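Local coordinates for ALBA-Domain Protein (Trypanosoma brucei, PDB 7DL8) that probably binds RNA through a small Alba domain, at residues Asp8-Gly20 and His31-Leu45. Sequence-based numbering, arbitrary orientation.
Sequences DRPRNSVRVGYRG and HLLHDGEKEVYVSAL
Val-14 N bonds to Tyr-41 O and so joins the parallel strands 13-16 and 39-45, whose axes run 21° apart. Three further backbone bonds complete the register: Tyr-41 N to Asn-12 O, Ser-43 N to Val-14 O and Val-16 N to Ser-43 O. The four N-to-O spans run from 2.8 to 3.1 Å. A water links the two chains as well, donating to Val-16 O and accepting from Leu-45 N.

The tight side is apolar and buried. Val-14 CG2, lying anti to its own carbonyl carbon, meets Val-40 CG1 at 3.7 Å and Leu-32 CD1 at 3.8 Å, while Val-16 CG2 reaches Val-42 CG1.

The solvent side is polar, with Arg-11 and Asp-35 exposed and some of its bonds weak. Arg-11, extended from CG to NE with CG anti to the backbone N (chi1 -178°), lays one guanidinium face on Leu-32 CD2, centred 3.5 Å above the plane. Its NH1 forms a salt bridge to the anti lone pair of Glu-37 OE2 at 2.7 Å. A second salt bridge runs from Arg-11 NH2 to Asp-35 OD2 at 2.8 Å, but its hydrogen bond is weak and bent, this carboxylate standing almost perpendicular to the guanidinium. Two carboxylates thus share one arginine in a network at the end of helix 22-34. Nearby, Asn-12 ND2 reaches Glu-39 O only weakly.

Together the segments frame a right-handed beta-alpha-beta crossover of the Alba fold: helix 22-34 packs Phe-25 and Ile-28 on Val-14, helix 49-61 covers Val-42 and Ala-44, and strand 39-45 pairs on its other edge with strand 84-94.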
# COMPACT_ATOMS: atom_id res chain seq x y z
N ASP A 8 23.51 -1.99 -10.67
CA ASP A 8 23.81 -2.86 -9.54
C ASP A 8 22.98 -4.14 -9.60
O ASP A 8 23.15 -5.04 -8.78
CB ASP A 8 23.57 -2.14 -8.21
CG ASP A 8 22.32 -1.27 -8.25
OD1 ASP A 8 22.14 -0.53 -9.23
OD2 ASP A 8 21.53 -1.34 -7.29
N ARG A 9 22.07 -4.21 -10.57
CA ARG A 9 21.25 -5.39 -10.77
C ARG A 9 21.38 -5.88 -12.20
O ARG A 9 21.66 -5.09 -13.11
CB ARG A 9 19.77 -5.10 -10.46
CG ARG A 9 19.30 -5.70 -9.14
CD ARG A 9 17.88 -5.28 -8.79
NE ARG A 9 17.52 -4.00 -9.39
CZ ARG A 9 17.59 -2.83 -8.76
NH1 ARG A 9 18.01 -2.78 -7.51
NH2 ARG A 9 17.24 -1.72 -9.39
N PRO A 10 21.21 -7.18 -12.44
CA PRO A 10 21.30 -7.71 -13.80
C PRO A 10 20.23 -7.11 -14.71
O PRO A 10 19.26 -6.50 -14.26
CB PRO A 10 21.11 -9.22 -13.62
CG PRO A 10 21.48 -9.48 -12.19
CD PRO A 10 21.04 -8.26 -11.44
N ARG A 11 20.42 -7.31 -16.01
CA ARG A 11 19.50 -6.74 -16.99
C ARG A 11 18.11 -7.34 -16.87
O ARG A 11 17.10 -6.65 -17.04
CB ARG A 11 20.04 -6.93 -18.41
CG ARG A 11 19.16 -6.32 -19.49
CD ARG A 11 19.54 -6.81 -20.87
NE ARG A 11 18.63 -6.29 -21.89
CZ ARG A 11 17.90 -7.05 -22.70
NH1 ARG A 11 17.96 -8.38 -22.62
NH2 ARG A 11 17.10 -6.49 -23.60
N ASN A 12 18.03 -8.64 -16.56
CA ASN A 12 16.76 -9.34 -16.47
C ASN A 12 16.15 -9.30 -15.07
O ASN A 12 15.42 -10.22 -14.69
CB ASN A 12 16.92 -10.79 -16.93
CG ASN A 12 17.92 -11.56 -16.10
OD1 ASN A 12 18.69 -10.97 -15.34
ND2 ASN A 12 17.91 -12.88 -16.23
N SER A 13 16.45 -8.25 -14.31
CA SER A 13 15.89 -8.07 -12.97
C SER A 13 15.17 -6.73 -12.94
O SER A 13 15.80 -5.68 -13.11
CB SER A 13 16.98 -8.14 -11.90
OG SER A 13 16.57 -7.49 -10.71
N VAL A 14 13.87 -6.77 -12.70
CA VAL A 14 13.02 -5.58 -12.65
C VAL A 14 12.66 -5.33 -11.19
O VAL A 14 12.03 -6.18 -10.55
CB VAL A 14 11.77 -5.74 -13.52
CG1 VAL A 14 10.91 -4.48 -13.45
CG2 VAL A 14 12.15 -6.05 -14.96
N ARG A 15 13.04 -4.17 -10.68
CA ARG A 15 12.77 -3.79 -9.30
C ARG A 15 11.53 -2.91 -9.28
O ARG A 15 11.55 -1.79 -9.79
CB ARG A 15 13.97 -3.07 -8.68
CG ARG A 15 13.65 -2.27 -7.43
CD ARG A 15 13.28 -3.17 -6.27
NE ARG A 15 14.44 -3.52 -5.46
CZ ARG A 15 14.99 -4.73 -5.43
NH1 ARG A 15 16.05 -4.96 -4.66
NH2 ARG A 15 14.49 -5.70 -6.17
N VAL A 16 10.45 -3.43 -8.71
CA VAL A 16 9.20 -2.68 -8.62
C VAL A 16 9.29 -1.73 -7.44
O VAL A 16 9.63 -2.13 -6.32
CB VAL A 16 8.00 -3.63 -8.49
CG1 VAL A 16 6.71 -2.83 -8.34
CG2 VAL A 16 7.92 -4.55 -9.69
N GLY A 17 8.99 -0.46 -7.69
CA GLY A 17 9.17 0.57 -6.69
C GLY A 17 8.38 1.80 -7.05
O GLY A 17 7.54 1.79 -7.94
N TYR A 18 8.68 2.88 -6.33
CA TYR A 18 7.94 4.12 -6.49
C TYR A 18 8.48 4.97 -7.63
O TYR A 18 7.80 5.92 -8.05
CB TYR A 18 8.03 4.94 -5.20
CG TYR A 18 9.42 5.50 -4.98
CD1 TYR A 18 10.47 4.67 -4.59
CD2 TYR A 18 9.70 6.84 -5.19
CE1 TYR A 18 11.75 5.16 -4.41
CE2 TYR A 18 10.98 7.34 -5.01
CZ TYR A 18 12.00 6.50 -4.61
OH TYR A 18 13.27 6.98 -4.43
N ARG A 19 9.67 4.67 -8.13
CA ARG A 19 10.24 5.37 -9.27
C ARG A 19 9.56 5.02 -10.58
O ARG A 19 9.99 5.51 -11.64
CB ARG A 19 11.74 5.07 -9.37
CG ARG A 19 12.51 5.25 -8.07
CD ARG A 19 13.08 6.65 -7.96
NE ARG A 19 14.51 6.67 -8.26
CZ ARG A 19 15.15 7.73 -8.74
NH1 ARG A 19 14.49 8.86 -8.96
NH2 ARG A 19 16.45 7.67 -8.99
N GLY A 20 8.52 4.19 -10.54
CA GLY A 20 7.82 3.78 -11.75
C GLY A 20 6.43 3.29 -11.42
O GLY A 20 6.05 3.14 -10.25
N HIS A 31 9.08 -6.65 -22.66
CA HIS A 31 10.14 -6.32 -23.61
C HIS A 31 11.39 -7.16 -23.37
O HIS A 31 12.05 -7.59 -24.32
CB HIS A 31 10.46 -4.83 -23.53
CG HIS A 31 11.71 -4.45 -24.26
ND1 HIS A 31 11.78 -4.38 -25.63
CD2 HIS A 31 12.94 -4.10 -23.80
CE1 HIS A 31 13.00 -4.01 -25.99
NE2 HIS A 31 13.72 -3.84 -24.90
N LEU A 32 11.73 -7.40 -22.10
CA LEU A 32 12.92 -8.18 -21.79
C LEU A 32 12.76 -9.63 -22.21
O LEU A 32 13.70 -10.24 -22.74
CB LEU A 32 13.25 -8.08 -20.30
CG LEU A 32 13.83 -6.76 -19.80
CD1 LEU A 32 13.92 -6.75 -18.28
CD2 LEU A 32 15.20 -6.50 -20.42
N LEU A 33 11.57 -10.20 -22.02
CA LEU A 33 11.33 -11.57 -22.45
C LEU A 33 11.36 -11.68 -23.96
O LEU A 33 11.92 -12.64 -24.52
CB LEU A 33 10.00 -12.08 -21.90
CG LEU A 33 9.90 -12.31 -20.39
CD1 LEU A 33 8.47 -12.64 -19.99
CD2 LEU A 33 10.85 -13.41 -19.95
N HIS A 34 10.80 -10.69 -24.66
CA HIS A 34 10.78 -10.71 -26.11
C HIS A 34 12.18 -10.52 -26.70
O HIS A 34 12.46 -11.02 -27.79
CB HIS A 34 9.83 -9.63 -26.63
CG HIS A 34 9.85 -9.47 -28.12
ND1 HIS A 34 9.40 -10.45 -28.98
CD2 HIS A 34 10.24 -8.44 -28.90
CE1 HIS A 34 9.53 -10.03 -30.23
NE2 HIS A 34 10.04 -8.81 -30.21
N ASP A 35 13.06 -9.82 -25.99
CA ASP A 35 14.41 -9.53 -26.46
C ASP A 35 15.44 -10.52 -25.92
O ASP A 35 16.54 -10.12 -25.53
CB ASP A 35 14.79 -8.10 -26.11
CG ASP A 35 16.04 -7.62 -26.84
OD1 ASP A 35 16.40 -8.25 -27.86
OD2 ASP A 35 16.65 -6.63 -26.39
N GLY A 36 15.11 -11.81 -25.86
CA GLY A 36 16.08 -12.85 -25.62
C GLY A 36 16.09 -13.43 -24.22
O GLY A 36 16.46 -14.59 -24.05
N GLU A 37 15.70 -12.65 -23.21
CA GLU A 37 15.80 -13.12 -21.83
C GLU A 37 14.88 -14.31 -21.60
O GLU A 37 13.69 -14.27 -21.93
CB GLU A 37 15.46 -11.99 -20.86
CG GLU A 37 16.36 -10.76 -20.97
CD GLU A 37 17.76 -11.00 -20.44
OE1 GLU A 37 18.00 -12.04 -19.80
OE2 GLU A 37 18.63 -10.13 -20.66
N LYS A 38 15.44 -15.37 -21.01
CA LYS A 38 14.64 -16.55 -20.70
C LYS A 38 13.77 -16.35 -19.46
O LYS A 38 12.68 -16.91 -19.38
CB LYS A 38 15.55 -17.76 -20.50
N GLU A 39 14.24 -15.56 -18.50
CA GLU A 39 13.49 -15.33 -17.27
C GLU A 39 13.74 -13.91 -16.78
O GLU A 39 14.82 -13.35 -16.99
CB GLU A 39 13.86 -16.34 -16.18
CG GLU A 39 15.29 -16.23 -15.68
CD GLU A 39 15.78 -17.52 -15.04
OE1 GLU A 39 15.00 -18.48 -14.97
OE2 GLU A 39 16.96 -17.56 -14.62
N VAL A 40 12.72 -13.33 -16.15
CA VAL A 40 12.80 -12.00 -15.56
C VAL A 40 12.52 -12.13 -14.07
O VAL A 40 11.56 -12.80 -13.67
CB VAL A 40 11.82 -11.02 -16.22
CG1 VAL A 40 11.78 -9.70 -15.45
CG2 VAL A 40 12.22 -10.77 -17.67
N TYR A 41 13.36 -11.49 -13.25
CA TYR A 41 13.21 -11.50 -11.79
C TYR A 41 12.48 -10.24 -11.36
O TYR A 41 13.05 -9.14 -11.39
CB TYR A 41 14.58 -11.60 -11.11
CG TYR A 41 15.28 -12.93 -11.29
CD1 TYR A 41 15.84 -13.29 -12.50
CD2 TYR A 41 15.39 -13.83 -10.23
CE1 TYR A 41 16.48 -14.51 -12.67
CE2 TYR A 41 16.03 -15.04 -10.38
CZ TYR A 41 16.58 -15.38 -11.60
OH TYR A 41 17.22 -16.58 -11.76
N VAL A 42 11.22 -10.39 -10.97
CA VAL A 42 10.39 -9.27 -10.51
C VAL A 42 10.44 -9.25 -8.98
O VAL A 42 9.97 -10.19 -8.33
CB VAL A 42 8.95 -9.39 -11.02
CG1 VAL A 42 8.13 -8.18 -10.60
CG2 VAL A 42 8.93 -9.55 -12.53
N SER A 43 11.00 -8.19 -8.42
CA SER A 43 11.23 -8.10 -6.98
C SER A 43 10.79 -6.73 -6.46
O SER A 43 10.64 -5.77 -7.22
CB SER A 43 12.70 -8.35 -6.64
OG SER A 43 13.55 -7.47 -7.35
N ALA A 44 10.60 -6.66 -5.15
CA ALA A 44 10.24 -5.41 -4.49
C ALA A 44 10.56 -5.50 -3.01
O ALA A 44 10.73 -6.60 -2.46
CB ALA A 44 8.76 -5.07 -4.70
N LEU A 45 10.62 -4.34 -2.36
CA LEU A 45 10.98 -4.24 -0.95
C LEU A 45 9.82 -3.69 -0.14
O LEU A 45 9.12 -2.78 -0.58
CB LEU A 45 12.19 -3.32 -0.76
CG LEU A 45 13.50 -3.62 -1.49
CD1 LEU A 45 14.51 -2.54 -1.12
CD2 LEU A 45 14.04 -4.99 -1.15
O HOH W 1 11.03 -1.58 -3.85